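Side-chain contacts in ulvan Lyase-PL25 (Pseudoalteromonas sp. PLSV, PDB 5UAM), which cleaves ulvan, the sulfated cell-wall polysaccharide of green seaweeds, as a polysaccharide lyase with a beta-propeller fold: residues Pro60-Tyr65 / Lys94-His99; Lys139-Lys144 / Ser150-Leu155; Gly182-Asp187 / Ser220-Ala225; Val430-Lys433 / Ile439-Tyr442. All coordinates share one frame; numbering follows the deposited sequence.

Contact 1 of 4, residues Pro60-Tyr65 / Lys94-His99; sequences PKEDPY and KKFDNH. With PO4 (phosphate ion), chain E.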
loop_
_atom_site.group_PDB
_atom_site.type_symbol
_atom_site.label_atom_id
_atom_site.label_comp_id
_atom_site.label_asym_id
_atom_site.label_seq_id
_atom_site.Cartn_x
_atom_site.Cartn_y
_atom_site.Cartn_z
ATOM N N PRO A 60 18.622 -0.158 4.938
ATOM C CA PRO A 60 19.536 0.977 5.079
ATOM C C PRO A 60 19.554 1.864 3.843
ATOM O O PRO A 60 19.467 1.389 2.701
ATOM C CB PRO A 60 20.893 0.307 5.315
ATOM C CG PRO A 60 20.531 -0.991 5.993
ATOM C CD PRO A 60 19.253 -1.429 5.318
ATOM N N LYS A 61 19.655 3.169 4.089
ATOM C CA LYS A 61 19.656 4.194 3.053
ATOM C C LYS A 61 18.390 4.127 2.207
ATOM O O LYS A 61 18.363 4.583 1.053
ATOM C CB LYS A 61 20.936 4.150 2.206
ATOM C CG LYS A 61 22.234 4.269 3.039
ATOM C CD LYS A 61 23.446 4.444 2.139
ATOM N N GLU A 62 17.313 3.585 2.779
ATOM C CA GLU A 62 16.022 3.440 2.112
ATOM C C GLU A 62 16.106 2.551 0.867
ATOM O O GLU A 62 15.197 2.551 0.022
ATOM C CB GLU A 62 15.367 4.798 1.806
ATOM C CG GLU A 62 15.281 5.706 3.035
ATOM C CD GLU A 62 14.376 6.909 2.876
ATOM O OE1 GLU A 62 13.266 6.762 2.322
ATOM O OE2 GLU A 62 14.776 7.986 3.366
ATOM N N ASP A 63 17.166 1.754 0.763
ATOM C CA ASP A 63 17.284 0.857 -0.379
ATOM C C ASP A 63 16.351 -0.339 -0.188
ATOM O O ASP A 63 16.063 -0.744 0.944
ATOM C CB ASP A 63 18.727 0.359 -0.523
ATOM C CG ASP A 63 19.719 1.453 -0.893
ATOM O OD1 ASP A 63 19.293 2.458 -1.511
ATOM O OD2 ASP A 63 20.927 1.292 -0.566
ATOM N N PRO A 64 15.865 -0.921 -1.284
ATOM C CA PRO A 64 14.966 -2.073 -1.178
ATOM C C PRO A 64 15.759 -3.343 -0.905
ATOM O O PRO A 64 16.764 -3.614 -1.568
ATOM C CB PRO A 64 14.305 -2.125 -2.562
ATOM C CG PRO A 64 15.333 -1.566 -3.462
ATOM C CD PRO A 64 15.998 -0.460 -2.678
ATOM N N TYR A 65 15.267 -4.127 0.058
ATOM C CA TYR A 65 15.848 -5.421 0.390
ATOM C C TYR A 65 14.807 -6.517 0.207
ATOM O O TYR A 65 13.606 -6.314 0.446
ATOM C CB TYR A 65 16.378 -5.436 1.833
ATOM C CG TYR A 65 17.699 -4.721 1.953
ATOM C CD1 TYR A 65 17.762 -3.329 1.916
ATOM C CD2 TYR A 65 18.896 -5.428 2.016
ATOM C CE1 TYR A 65 18.962 -2.657 1.977
ATOM C CE2 TYR A 65 20.119 -4.760 2.074
ATOM C CZ TYR A 65 20.143 -3.371 2.065
ATOM O OH TYR A 65 21.361 -2.716 2.115
ATOM N N LYS A 94 13.980 15.662 5.890
ATOM C CA LYS A 94 13.524 14.634 6.819
ATOM C C LYS A 94 14.504 13.467 6.813
ATOM O O LYS A 94 15.021 13.082 5.759
ATOM C CB LYS A 94 12.128 14.164 6.405
ATOM C CG LYS A 94 11.433 13.289 7.427
ATOM C CD LYS A 94 9.937 13.186 7.128
ATOM C CE LYS A 94 9.230 12.246 8.109
ATOM N NZ LYS A 94 9.759 10.845 8.071
ATOM N N LYS A 95 14.774 12.903 7.996
ATOM C CA LYS A 95 15.786 11.855 8.085
ATOM C C LYS A 95 15.456 10.694 7.155
ATOM O O LYS A 95 16.317 10.238 6.389
ATOM C CB LYS A 95 15.965 11.356 9.517
ATOM C CG LYS A 95 17.110 10.360 9.652
ATOM C CD LYS A 95 17.327 9.899 11.094
ATOM C CE LYS A 95 18.378 8.785 11.172
ATOM N NZ LYS A 95 18.391 8.068 12.496
ATOM N N PHE A 96 14.220 10.190 7.215
ATOM C CA PHE A 96 13.778 9.108 6.340
ATOM C C PHE A 96 12.503 9.516 5.618
ATOM O O PHE A 96 11.562 10.030 6.232
ATOM C CB PHE A 96 13.551 7.795 7.096
ATOM C CG PHE A 96 14.825 7.179 7.607
ATOM C CD1 PHE A 96 15.762 6.664 6.726
ATOM C CD2 PHE A 96 15.109 7.156 8.960
ATOM C CE1 PHE A 96 16.949 6.142 7.180
ATOM C CE2 PHE A 96 16.298 6.617 9.415
ATOM C CZ PHE A 96 17.209 6.108 8.527
ATOM N N ASP A 97 12.484 9.284 4.309
ATOM C CA ASP A 97 11.373 9.695 3.465
ATOM C C ASP A 97 10.272 8.642 3.434
ATOM O O ASP A 97 9.098 8.972 3.640
ATOM C CB ASP A 97 11.886 9.986 2.051
ATOM C CG ASP A 97 10.775 10.374 1.102
ATOM O OD1 ASP A 97 9.926 9.517 0.799
ATOM O OD2 ASP A 97 10.770 11.546 0.663
ATOM N N ASN A 98 10.640 7.383 3.201
ATOM C CA ASN A 98 9.797 6.195 3.285
ATOM C C ASN A 98 8.901 5.978 2.082
ATOM O O ASN A 98 8.311 4.898 1.971
ATOM C CB ASN A 98 8.923 6.151 4.549
ATOM C CG ASN A 98 9.713 6.273 5.808
ATOM O OD1 ASN A 98 10.716 5.578 5.992
ATOM N ND2 ASN A 98 9.300 7.175 6.675
ATOM N N HIS A 99 8.776 6.925 1.164
ATOM C CA HIS A 99 7.783 6.766 0.108
ATOM C C HIS A 99 8.228 5.845 -1.016
ATOM O O HIS A 99 7.404 5.510 -1.890
ATOM C CB HIS A 99 7.420 8.113 -0.480
ATOM C CG HIS A 99 6.571 8.952 0.407
ATOM N ND1 HIS A 99 7.024 9.474 1.601
ATOM C CD2 HIS A 99 5.287 9.359 0.280
ATOM C CE1 HIS A 99 6.057 10.176 2.165
ATOM N NE2 HIS A 99 4.994 10.134 1.377
HETATM P P PO4 E . 2.734 12.634 0.347
HETATM O O1 PO4 E . 2.669 14.013 0.974
HETATM O O2 PO4 E . 1.451 12.300 -0.296
HETATM O O3 PO4 E . 3.004 11.690 1.494
HETATM O O4 PO4 E . 3.850 12.646 -0.692
HETATM O O HOH W 1 17.235 8.793 4.291
#

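Contact 2 of 4, residues Lys139-Lys144 / Ser150-Leu155; sequences KHAVSK and SQWEDL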
loop_
_atom_site.group_PDB
_atom_site.type_symbol
_atom_site.label_atom_id
_atom_site.label_comp_id
_atom_site.label_asym_id
_atom_site.label_seq_id
_atom_site.Cartn_x
_atom_site.Cartn_y
_atom_site.Cartn_z
ATOM N N LYS A 139 11.913 4.077 -9.581
ATOM C CA LYS A 139 12.870 3.145 -10.169
ATOM C C LYS A 139 12.284 1.745 -10.255
ATOM O O LYS A 139 11.296 1.400 -9.607
ATOM C CB LYS A 139 14.164 3.104 -9.361
ATOM C CG LYS A 139 14.985 4.367 -9.486
ATOM C CD LYS A 139 16.118 4.411 -8.460
ATOM C CE LYS A 139 16.962 5.650 -8.635
ATOM N NZ LYS A 139 17.808 5.555 -9.877
ATOM N N HIS A 140 12.941 0.920 -11.075
ATOM C CA HIS A 140 12.453 -0.422 -11.370
ATOM C C HIS A 140 13.676 -1.304 -11.545
ATOM O O HIS A 140 14.489 -1.068 -12.448
ATOM C CB HIS A 140 11.616 -0.386 -12.641
ATOM C CG HIS A 140 11.162 -1.718 -13.152
ATOM N ND1 HIS A 140 10.712 -1.886 -14.449
ATOM C CD2 HIS A 140 11.081 -2.932 -12.562
ATOM C CE1 HIS A 140 10.372 -3.149 -14.630
ATOM N NE2 HIS A 140 10.586 -3.800 -13.501
ATOM N N ALA A 141 13.819 -2.299 -10.680
ATOM C CA ALA A 141 14.878 -3.285 -10.760
ATOM C C ALA A 141 14.277 -4.642 -11.078
ATOM O O ALA A 141 13.118 -4.927 -10.773
ATOM C CB ALA A 141 15.647 -3.364 -9.445
ATOM N N VAL A 142 15.085 -5.511 -11.680
ATOM C CA VAL A 142 14.618 -6.855 -12.005
ATOM C C VAL A 142 15.717 -7.854 -11.671
ATOM O O VAL A 142 16.911 -7.570 -11.804
ATOM C CB VAL A 142 14.186 -6.964 -13.485
ATOM C CG1 VAL A 142 15.362 -6.817 -14.404
ATOM C CG2 VAL A 142 13.449 -8.287 -13.730
ATOM N N SER A 143 15.309 -9.040 -11.235
ATOM C CA SER A 143 16.306 -10.066 -10.957
ATOM C C SER A 143 17.029 -10.457 -12.242
ATOM O O SER A 143 16.450 -10.442 -13.331
ATOM C CB SER A 143 15.661 -11.282 -10.289
ATOM O OG SER A 143 14.743 -11.955 -11.129
ATOM N N LYS A 144 18.324 -10.783 -12.117
ATOM C CA LYS A 144 19.099 -11.163 -13.300
ATOM C C LYS A 144 18.684 -12.525 -13.826
ATOM O O LYS A 144 18.820 -12.792 -15.031
ATOM C CB LYS A 144 20.583 -11.160 -12.980
ATOM C CG LYS A 144 21.108 -9.771 -12.808
ATOM C CD LYS A 144 22.611 -9.759 -12.848
ATOM C CE LYS A 144 23.131 -8.337 -12.833
ATOM N NZ LYS A 144 24.617 -8.321 -12.998
ATOM N N SER A 150 19.186 -13.031 -5.552
ATOM C CA SER A 150 20.516 -12.610 -5.109
ATOM C C SER A 150 21.178 -11.570 -6.005
ATOM O O SER A 150 22.140 -10.926 -5.563
ATOM C CB SER A 150 21.443 -13.823 -4.953
ATOM O OG SER A 150 21.767 -14.410 -6.204
ATOM N N GLN A 151 20.733 -11.394 -7.247
ATOM C CA GLN A 151 21.409 -10.499 -8.181
ATOM C C GLN A 151 20.381 -9.728 -8.991
ATOM O O GLN A 151 19.379 -10.297 -9.436
ATOM C CB GLN A 151 22.321 -11.270 -9.155
ATOM C CG GLN A 151 23.393 -12.109 -8.527
ATOM C CD GLN A 151 24.179 -12.881 -9.596
ATOM O OE1 GLN A 151 24.298 -12.428 -10.738
ATOM N NE2 GLN A 151 24.675 -14.060 -9.243
ATOM N N TRP A 152 20.654 -8.435 -9.194
ATOM C CA TRP A 152 19.680 -7.481 -9.704
ATOM C C TRP A 152 20.283 -6.605 -10.792
ATOM O O TRP A 152 21.492 -6.349 -10.820
ATOM C CB TRP A 152 19.184 -6.590 -8.537
ATOM C CG TRP A 152 18.473 -7.456 -7.565
ATOM C CD1 TRP A 152 19.030 -8.196 -6.556
ATOM C CD2 TRP A 152 17.094 -7.761 -7.579
ATOM N NE1 TRP A 152 18.050 -8.933 -5.929
ATOM C CE2 TRP A 152 16.853 -8.686 -6.548
ATOM C CE3 TRP A 152 16.016 -7.322 -8.350
ATOM C CZ2 TRP A 152 15.586 -9.204 -6.304
ATOM C CZ3 TRP A 152 14.756 -7.828 -8.090
ATOM C CH2 TRP A 152 14.559 -8.766 -7.070
ATOM N N GLU A 153 19.425 -6.131 -11.683
ATOM C CA GLU A 153 19.813 -5.126 -12.651
ATOM C C GLU A 153 18.743 -4.049 -12.715
ATOM O O GLU A 153 17.554 -4.290 -12.473
ATOM C CB GLU A 153 20.075 -5.719 -14.039
ATOM C CG GLU A 153 18.861 -6.340 -14.679
ATOM C CD GLU A 153 19.183 -7.052 -15.995
ATOM O OE1 GLU A 153 20.385 -7.193 -16.317
ATOM O OE2 GLU A 153 18.232 -7.464 -16.702
ATOM N N ASP A 154 19.195 -2.850 -13.040
ATOM C CA ASP A 154 18.315 -1.712 -13.175
ATOM C C ASP A 154 17.619 -1.731 -14.531
ATOM O O ASP A 154 18.253 -1.955 -15.573
ATOM C CB ASP A 154 19.138 -0.430 -13.045
ATOM C CG ASP A 154 19.895 -0.357 -11.737
ATOM O OD1 ASP A 154 19.299 -0.703 -10.697
ATOM O OD2 ASP A 154 21.095 0.015 -11.737
ATOM N N LEU A 155 16.326 -1.445 -14.558
ATOM C CA LEU A 155 15.672 -1.142 -15.831
ATOM C C LEU A 155 15.292 0.319 -15.954
ATOM O O LEU A 155 15.433 0.912 -17.020
ATOM C CB LEU A 155 14.405 -1.988 -16.014
ATOM C CG LEU A 155 14.597 -3.500 -15.975
ATOM C CD1 LEU A 155 13.292 -4.202 -16.317
ATOM C CD2 LEU A 155 15.702 -3.933 -16.941
HETATM O O HOH W 2 16.751 -9.837 -16.030
HETATM O O HOH W 3 25.691 -10.270 -11.100
#

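Contact 3 of 4, residues Gly182-Asp187 / Ser220-Ala225; sequences GAHRSD and SWYAWA. With ZN (zinc ion), chain D; PO4 (phosphate ion), chain E; EDO (1,2-ethanediol), chain J.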
loop_
_atom_site.group_PDB
_atom_site.type_symbol
_atom_site.label_atom_id
_atom_site.label_comp_id
_atom_site.label_asym_id
_atom_site.label_seq_id
_atom_site.Cartn_x
_atom_site.Cartn_y
_atom_site.Cartn_z
ATOM N N GLY A 182 3.762 11.990 -9.757
ATOM C CA GLY A 182 4.403 13.154 -9.186
ATOM C C GLY A 182 4.107 13.291 -7.711
ATOM O O GLY A 182 3.865 12.281 -7.041
ATOM N N ALA A 183 4.129 14.530 -7.224
ATOM C CA ALA A 183 3.771 14.835 -5.842
ATOM C C ALA A 183 2.271 15.136 -5.742
ATOM O O ALA A 183 1.494 14.608 -6.535
ATOM C CB ALA A 183 4.669 15.958 -5.328
ATOM N N HIS A 184 1.824 15.933 -4.761
ATOM C CA HIS A 184 0.379 16.032 -4.504
ATOM C C HIS A 184 -0.424 16.437 -5.718
ATOM O O HIS A 184 -1.547 15.948 -5.925
ATOM C CB HIS A 184 0.090 17.073 -3.448
ATOM C CG HIS A 184 0.409 16.613 -2.082
ATOM N ND1 HIS A 184 -0.148 17.188 -0.963
ATOM C CD2 HIS A 184 1.233 15.638 -1.649
ATOM C CE1 HIS A 184 0.332 16.578 0.110
ATOM N NE2 HIS A 184 1.163 15.631 -0.280
ATOM N N ARG A 185 0.070 17.407 -6.477
ATOM C CA ARG A 185 -0.750 18.054 -7.481
ATOM C C ARG A 185 -0.488 17.348 -8.806
ATOM O O ARG A 185 0.061 17.901 -9.761
ATOM C CB ARG A 185 -0.487 19.555 -7.492
ATOM C CG ARG A 185 -0.931 20.170 -6.168
ATOM C CD ARG A 185 -0.779 21.677 -6.108
ATOM N NE ARG A 185 -1.527 22.206 -4.977
ATOM C CZ ARG A 185 -1.753 23.495 -4.767
ATOM N NH1 ARG A 185 -1.287 24.409 -5.616
ATOM N NH2 ARG A 185 -2.458 23.866 -3.712
ATOM N N SER A 186 -0.926 16.087 -8.832
ATOM C CA SER A 186 -0.597 15.178 -9.911
ATOM C C SER A 186 -1.753 14.228 -10.159
ATOM O O SER A 186 -2.494 13.865 -9.240
ATOM C CB SER A 186 0.621 14.312 -9.561
ATOM O OG SER A 186 1.744 15.104 -9.209
ATOM N N ASP A 187 -1.874 13.799 -11.406
ATOM C CA ASP A 187 -2.819 12.734 -11.709
ATOM C C ASP A 187 -2.315 11.408 -11.151
ATOM O O ASP A 187 -1.115 11.195 -10.965
ATOM C CB ASP A 187 -2.963 12.550 -13.216
ATOM C CG ASP A 187 -3.684 13.701 -13.927
ATOM O OD1 ASP A 187 -4.038 14.753 -13.333
ATOM O OD2 ASP A 187 -3.882 13.535 -15.154
ATOM N N SER A 220 -6.776 16.536 -5.370
ATOM C CA SER A 220 -5.680 15.597 -5.191
ATOM C C SER A 220 -6.268 14.316 -4.625
ATOM O O SER A 220 -7.368 14.320 -4.066
ATOM C CB SER A 220 -4.645 16.225 -4.252
ATOM O OG SER A 220 -3.483 15.449 -4.086
ATOM N N TRP A 221 -5.531 13.210 -4.773
ATOM C CA TRP A 221 -6.105 11.896 -4.494
ATOM C C TRP A 221 -5.084 10.951 -3.873
ATOM O O TRP A 221 -3.878 11.117 -4.032
ATOM C CB TRP A 221 -6.573 11.232 -5.789
ATOM C CG TRP A 221 -7.571 12.032 -6.557
ATOM C CD1 TRP A 221 -7.332 12.868 -7.638
ATOM C CD2 TRP A 221 -8.984 12.062 -6.336
ATOM N NE1 TRP A 221 -8.515 13.399 -8.081
ATOM C CE2 TRP A 221 -9.543 12.926 -7.301
ATOM C CE3 TRP A 221 -9.834 11.435 -5.418
ATOM C CZ2 TRP A 221 -10.911 13.174 -7.371
ATOM C CZ3 TRP A 221 -11.191 11.689 -5.481
ATOM C CH2 TRP A 221 -11.721 12.550 -6.449
ATOM N N TYR A 222 -5.615 9.900 -3.237
ATOM C CA TYR A 222 -4.810 8.748 -2.835
ATOM C C TYR A 222 -5.598 7.489 -3.160
ATOM O O TYR A 222 -6.757 7.357 -2.758
ATOM C CB TYR A 222 -4.501 8.779 -1.331
ATOM C CG TYR A 222 -3.558 9.894 -0.948
ATOM C CD1 TYR A 222 -4.059 11.154 -0.619
ATOM C CD2 TYR A 222 -2.184 9.712 -0.918
ATOM C CE1 TYR A 222 -3.211 12.198 -0.289
ATOM C CE2 TYR A 222 -1.334 10.734 -0.597
ATOM C CZ TYR A 222 -1.852 11.988 -0.243
ATOM O OH TYR A 222 -1.009 13.025 0.079
ATOM N N ALA A 223 -4.974 6.565 -3.884
ATOM C CA ALA A 223 -5.673 5.390 -4.392
ATOM C C ALA A 223 -4.965 4.111 -3.971
ATOM O O ALA A 223 -3.758 4.090 -3.737
ATOM C CB ALA A 223 -5.757 5.431 -5.931
ATOM N N TRP A 224 -5.743 3.038 -3.889
ATOM C CA TRP A 224 -5.259 1.686 -3.669
ATOM C C TRP A 224 -5.915 0.797 -4.711
ATOM O O TRP A 224 -7.154 0.673 -4.753
ATOM C CB TRP A 224 -5.603 1.204 -2.265
ATOM C CG TRP A 224 -4.870 -0.018 -1.786
ATOM C CD1 TRP A 224 -3.737 -0.040 -1.019
ATOM C CD2 TRP A 224 -5.214 -1.390 -2.023
ATOM N NE1 TRP A 224 -3.368 -1.329 -0.749
ATOM C CE2 TRP A 224 -4.263 -2.178 -1.354
ATOM C CE3 TRP A 224 -6.245 -2.030 -2.722
ATOM C CZ2 TRP A 224 -4.301 -3.567 -1.379
ATOM C CZ3 TRP A 224 -6.267 -3.411 -2.735
ATOM C CH2 TRP A 224 -5.321 -4.150 -2.083
ATOM N N ALA A 225 -5.087 0.196 -5.558
ATOM C CA ALA A 225 -5.543 -0.668 -6.631
ATOM C C ALA A 225 -5.178 -2.105 -6.332
ATOM O O ALA A 225 -4.049 -2.399 -5.925
ATOM C CB ALA A 225 -4.890 -0.263 -7.949
HETATM ZN ZN ZN D . -1.564 18.674 -0.752
HETATM P P PO4 E . 2.734 12.634 0.347
HETATM O O1 PO4 E . 2.669 14.013 0.974
HETATM O O2 PO4 E . 1.451 12.300 -0.296
HETATM O O3 PO4 E . 3.004 11.690 1.494
HETATM O O4 PO4 E . 3.850 12.646 -0.692
HETATM C C1 EDO J . -2.861 16.873 -16.091
HETATM O O1 EDO J . -4.020 16.957 -15.245
HETATM C C2 EDO J . -2.630 18.214 -16.777
HETATM O O2 EDO J . -2.451 19.226 -15.780
HETATM O O HOH W 4 -3.134 13.218 -6.549
#

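Contact 4 of 4, residues Val430-Lys433 / Ile439-Tyr442; sequences VAEK and IKMY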
loop_
_atom_site.group_PDB
_atom_site.type_symbol
_atom_site.label_atom_id
_atom_site.label_comp_id
_atom_site.label_asym_id
_atom_site.label_seq_id
_atom_site.Cartn_x
_atom_site.Cartn_y
_atom_site.Cartn_z
ATOM N N VAL A 430 5.643 -7.467 9.003
ATOM C CA VAL A 430 5.532 -6.567 10.142
ATOM C C VAL A 430 6.919 -6.022 10.438
ATOM O O VAL A 430 7.903 -6.769 10.401
ATOM C CB VAL A 430 5.030 -7.309 11.402
ATOM C CG1 VAL A 430 4.617 -6.306 12.486
ATOM C CG2 VAL A 430 3.899 -8.245 11.077
ATOM N N ALA A 431 6.997 -4.736 10.754
ATOM C CA ALA A 431 8.235 -4.087 11.188
ATOM C C ALA A 431 8.059 -3.567 12.602
ATOM O O ALA A 431 7.111 -2.837 12.893
ATOM C CB ALA A 431 8.580 -2.932 10.240
ATOM N N GLU A 432 8.986 -3.934 13.480
ATOM C CA GLU A 432 8.929 -3.567 14.896
ATOM C C GLU A 432 9.700 -2.261 15.067
ATOM O O GLU A 432 10.910 -2.243 15.309
ATOM C CB GLU A 432 9.533 -4.687 15.743
ATOM C CG GLU A 432 9.585 -4.441 17.236
ATOM C CD GLU A 432 10.379 -5.496 17.956
ATOM O OE1 GLU A 432 11.104 -6.267 17.287
ATOM O OE2 GLU A 432 10.275 -5.569 19.182
ATOM N N LYS A 433 8.999 -1.140 14.917
ATOM C CA LYS A 433 9.632 0.168 15.016
ATOM C C LYS A 433 9.930 0.493 16.471
ATOM O O LYS A 433 9.017 0.582 17.298
ATOM C CB LYS A 433 8.710 1.229 14.433
ATOM C CG LYS A 433 8.395 1.005 12.973
ATOM C CD LYS A 433 7.674 2.186 12.377
ATOM C CE LYS A 433 6.257 2.286 12.882
ATOM N NZ LYS A 433 5.530 3.434 12.264
ATOM N N ILE A 439 15.589 -1.968 12.414
ATOM C CA ILE A 439 14.243 -2.427 12.701
ATOM C C ILE A 439 14.110 -3.898 12.342
ATOM O O ILE A 439 14.440 -4.320 11.223
ATOM C CB ILE A 439 13.221 -1.570 11.930
ATOM C CG1 ILE A 439 13.258 -0.139 12.437
ATOM C CG2 ILE A 439 11.811 -2.150 12.076
ATOM C CD1 ILE A 439 12.480 0.834 11.608
ATOM N N LYS A 440 13.602 -4.679 13.290
ATOM C CA LYS A 440 13.395 -6.105 13.090
ATOM C C LYS A 440 12.148 -6.359 12.257
ATOM O O LYS A 440 11.094 -5.734 12.455
ATOM C CB LYS A 440 13.308 -6.833 14.428
ATOM C CG LYS A 440 14.624 -6.816 15.165
ATOM C CD LYS A 440 14.501 -7.546 16.502
ATOM C CE LYS A 440 15.809 -7.568 17.270
ATOM N NZ LYS A 440 16.146 -6.229 17.817
ATOM N N MET A 441 12.303 -7.254 11.288
ATOM C CA MET A 441 11.297 -7.559 10.279
ATOM C C MET A 441 10.773 -8.969 10.507
ATOM O O MET A 441 11.562 -9.914 10.686
ATOM C CB MET A 441 11.933 -7.480 8.901
ATOM C CG MET A 441 12.611 -6.166 8.573
ATOM S SD MET A 441 11.505 -4.743 8.688
ATOM C CE MET A 441 10.200 -5.246 7.553
ATOM N N TYR A 442 9.456 -9.118 10.461
ATOM C CA TYR A 442 8.795 -10.371 10.772
ATOM C C TYR A 442 7.834 -10.761 9.663
ATOM O O TYR A 442 7.111 -9.919 9.134
ATOM C CB TYR A 442 7.989 -10.281 12.060
ATOM C CG TYR A 442 8.772 -9.892 13.306
ATOM C CD1 TYR A 442 9.235 -8.598 13.488
ATOM C CD2 TYR A 442 9.042 -10.825 14.301
ATOM C CE1 TYR A 442 9.934 -8.238 14.647
ATOM C CE2 TYR A 442 9.736 -10.470 15.463
ATOM C CZ TYR A 442 10.195 -9.179 15.616
ATOM O OH TYR A 442 10.892 -8.840 16.757
HETATM O O HOH W 5 13.008 -3.794 16.029
#

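Contact 1 of 4, residues Pro60-Tyr65 / Lys94-His99
One carboxylate gripping two consecutive backbone N-H groups makes this contact: E62, in the turn just before strand 64-70, holds the loop at D97 and N98 that leads to strand 103-106. E62 OE2 accepts from D97 N at 2.8 Å on its syn side, 31° out of the carboxylate plane. E62 OE1 accepts from N98 N, also at 2.8 Å and from above that plane. Both bonds are almost straight. The E62 side chain reaches across because it runs extended beyond CG (chi2 -167°). E62 CG passes F96 CD1 at 3.8 Å, and E62 OE2 lies at the edge of the F96 ring. Carboxylate and ring planes are 64° apart. A water lies within bonding distance of E62 OE2 and K95 O. E62 is buried, and D97 N and N98 N supply one donor to each oxygen.

D97 OD1 takes the H99 backbone N at 2.9 Å, forming an Asx turn. H99 ND1 also bonds D97 O at 3.0 Å, near its ring plane, which helps set the turn of the imidazole. Its other nitrogen, H99 NE2, donates to O3 of a phosphate ion, probably from the crystallisation liquor, at 2.5 Å. D97 OD2 is taken by H119 and H135. The arrangement is a second shell of the lyase active site: E62 and D97 probably position the loop of N98, a probable substrate binder, and H99, the probable proton donor.

Contact 2 of 4, residues Lys139-Lys144 / Ser150-Leu155
H140 opens the pairing: its carbonyl O accepts from L155 N, just past strand 152-154, at 2.8 Å. In one of two L155 conformers, L155 CD1 lies over one face of the H140 imidazole, 4.0 Å from the ring centroid, in a CH-pi contact. The ring nitrogens of H140 bond to N157 and H113. A141 comes next, a non-hydrogen-bonded pair with D154, and its CB touches W152 CE3 at 4.1 Å. V142 is the hydrogen-bonded pair with E153: V142 N to E153 O and E153 N to V142 O are both 2.9 Å. V142 and E153 side chains run side by side, with V142 CG1 3.5 Å from E153 CG.

S143 CB stands over the W152 indole, 4.2 Å from the centroid of its six-membered ring and 12° off the normal. W152 bends back over the strand because CG lies anti to its carbonyl carbon (chi1 -64°). K144 N closes the pairing on Q151 O at 2.9 Å. A water joins K144 NZ to Q151 OE1.

This antiparallel hairpin forms the outer part of a four-stranded sheet of the beta-propeller. Strand 152-154 is outermost, while strand 139-143 also pairs with 112-116, on whose I112 and I114 W152 rests.

Contact 3 of 4, residues Gly182-Asp187 / Ser220-Ala225
The H184 imidazole has Y222 OH over one face and a phosphate oxygen, O1, at its edge in the ring plane. The Y222 ring has phosphate O2 at its edge, also in plane. Y222 OH lies 3.4 Å from H184 NE2, but the angle is too poor for a hydrogen bond. The two side chains share the phosphate instead. H184 NE2 donates to phosphate O1 at 2.5 Å, and Y222 OH donates to phosphate O2 at 2.6 Å. The ring's other nitrogen, H184 ND1, binds the zinc ion at 2.1 Å; H240, C242 and H254 complete the site.

The H184 backbone is held as well. S220 OG, anti to its own N (chi1 -175°), donates to H184 O at 2.7 Å, tilted 31° from the carbonyl plane. A water accepts from W221 N and lies near H184 O and S186 O. In the same loop S186 OG donates to A183 O at 2.7 Å.

D187 ends the loop and bonds to H209 and S205, and D187 OD1 accepts from a 1,2-ethanediol O1. With alanine at D187, H209 ND1 and S205 OG would probably lose the carboxylate that they share.

With ND1 on the probably structural zinc, NE2 is left as the donor, and the metal would probably polarise its N-H. This is consistent with H184 binding substrate. The phosphate, though probably from the crystallisation liquor, plausibly marks where an anionic group of ulvan sits.

Contact 4 of 4, residues Val430-Lys433 / Ile439-Tyr442
This contact is the beta hairpin of strands 428-433 and 439-444, the middle pair of a four-stranded antiparallel sheet in the propeller. V430 and Y442 form a hydrogen-bonded pair. V430 N gives to Y442 O at 2.9 Å, and Y442 N gives back to V430 O at 2.8 Å. Further on, E432 N donates to K440 O at 3.0 Å.

The two faces differ. On one, A431 CB packs against M441 SD and I439 CG2, both at 3.8 Å. The M441 chain folds over A431 because it bends at chi2 (-58°) and chi3 (-56°). P37 and L38 add to this apolar side.

The other face carries V430, E432, K440 and Y442. L406 covers V430 and Y442 there, and K440 turns to Y28 in a cation-pi contact. The Y442 ring presents its edge to V430 O and to the E432 carboxylate, whose plane is 63° from the ring's. Y442 OH donates to E432 OE1 at 2.6 Å, from above the carboxylate plane. A phenylalanine in place of Y442 would probably leave E432 OE1 without this donor and its carboxylate freer to turn. A water bridges E432 O and K440 N, with a weak third bond to E432 OE1.

In the fold
Contacts 1 and 4 are buried; contacts 2 and 3 are partly buried, and the centre of contact 2 is farthest from the chain's centre, about 21 Å. Contacts 2 and 4 are both antiparallel hairpins in four-stranded sheets, but 2 sits at a sheet edge with charged, solvent-facing ends, whereas 4 lies between two further strands. Contacts 1 and 3 instead tie active-site loops through side-chain to backbone bonds, and 3 adds a metal. Both reach the same phosphate, contact 1 through a histidine, contact 3 through a histidine and a tyrosine. Contact 4 nears the site through K433, which in one conformer bonds to N36, a probable substrate-binding residue; contact 2 is plain structural packing.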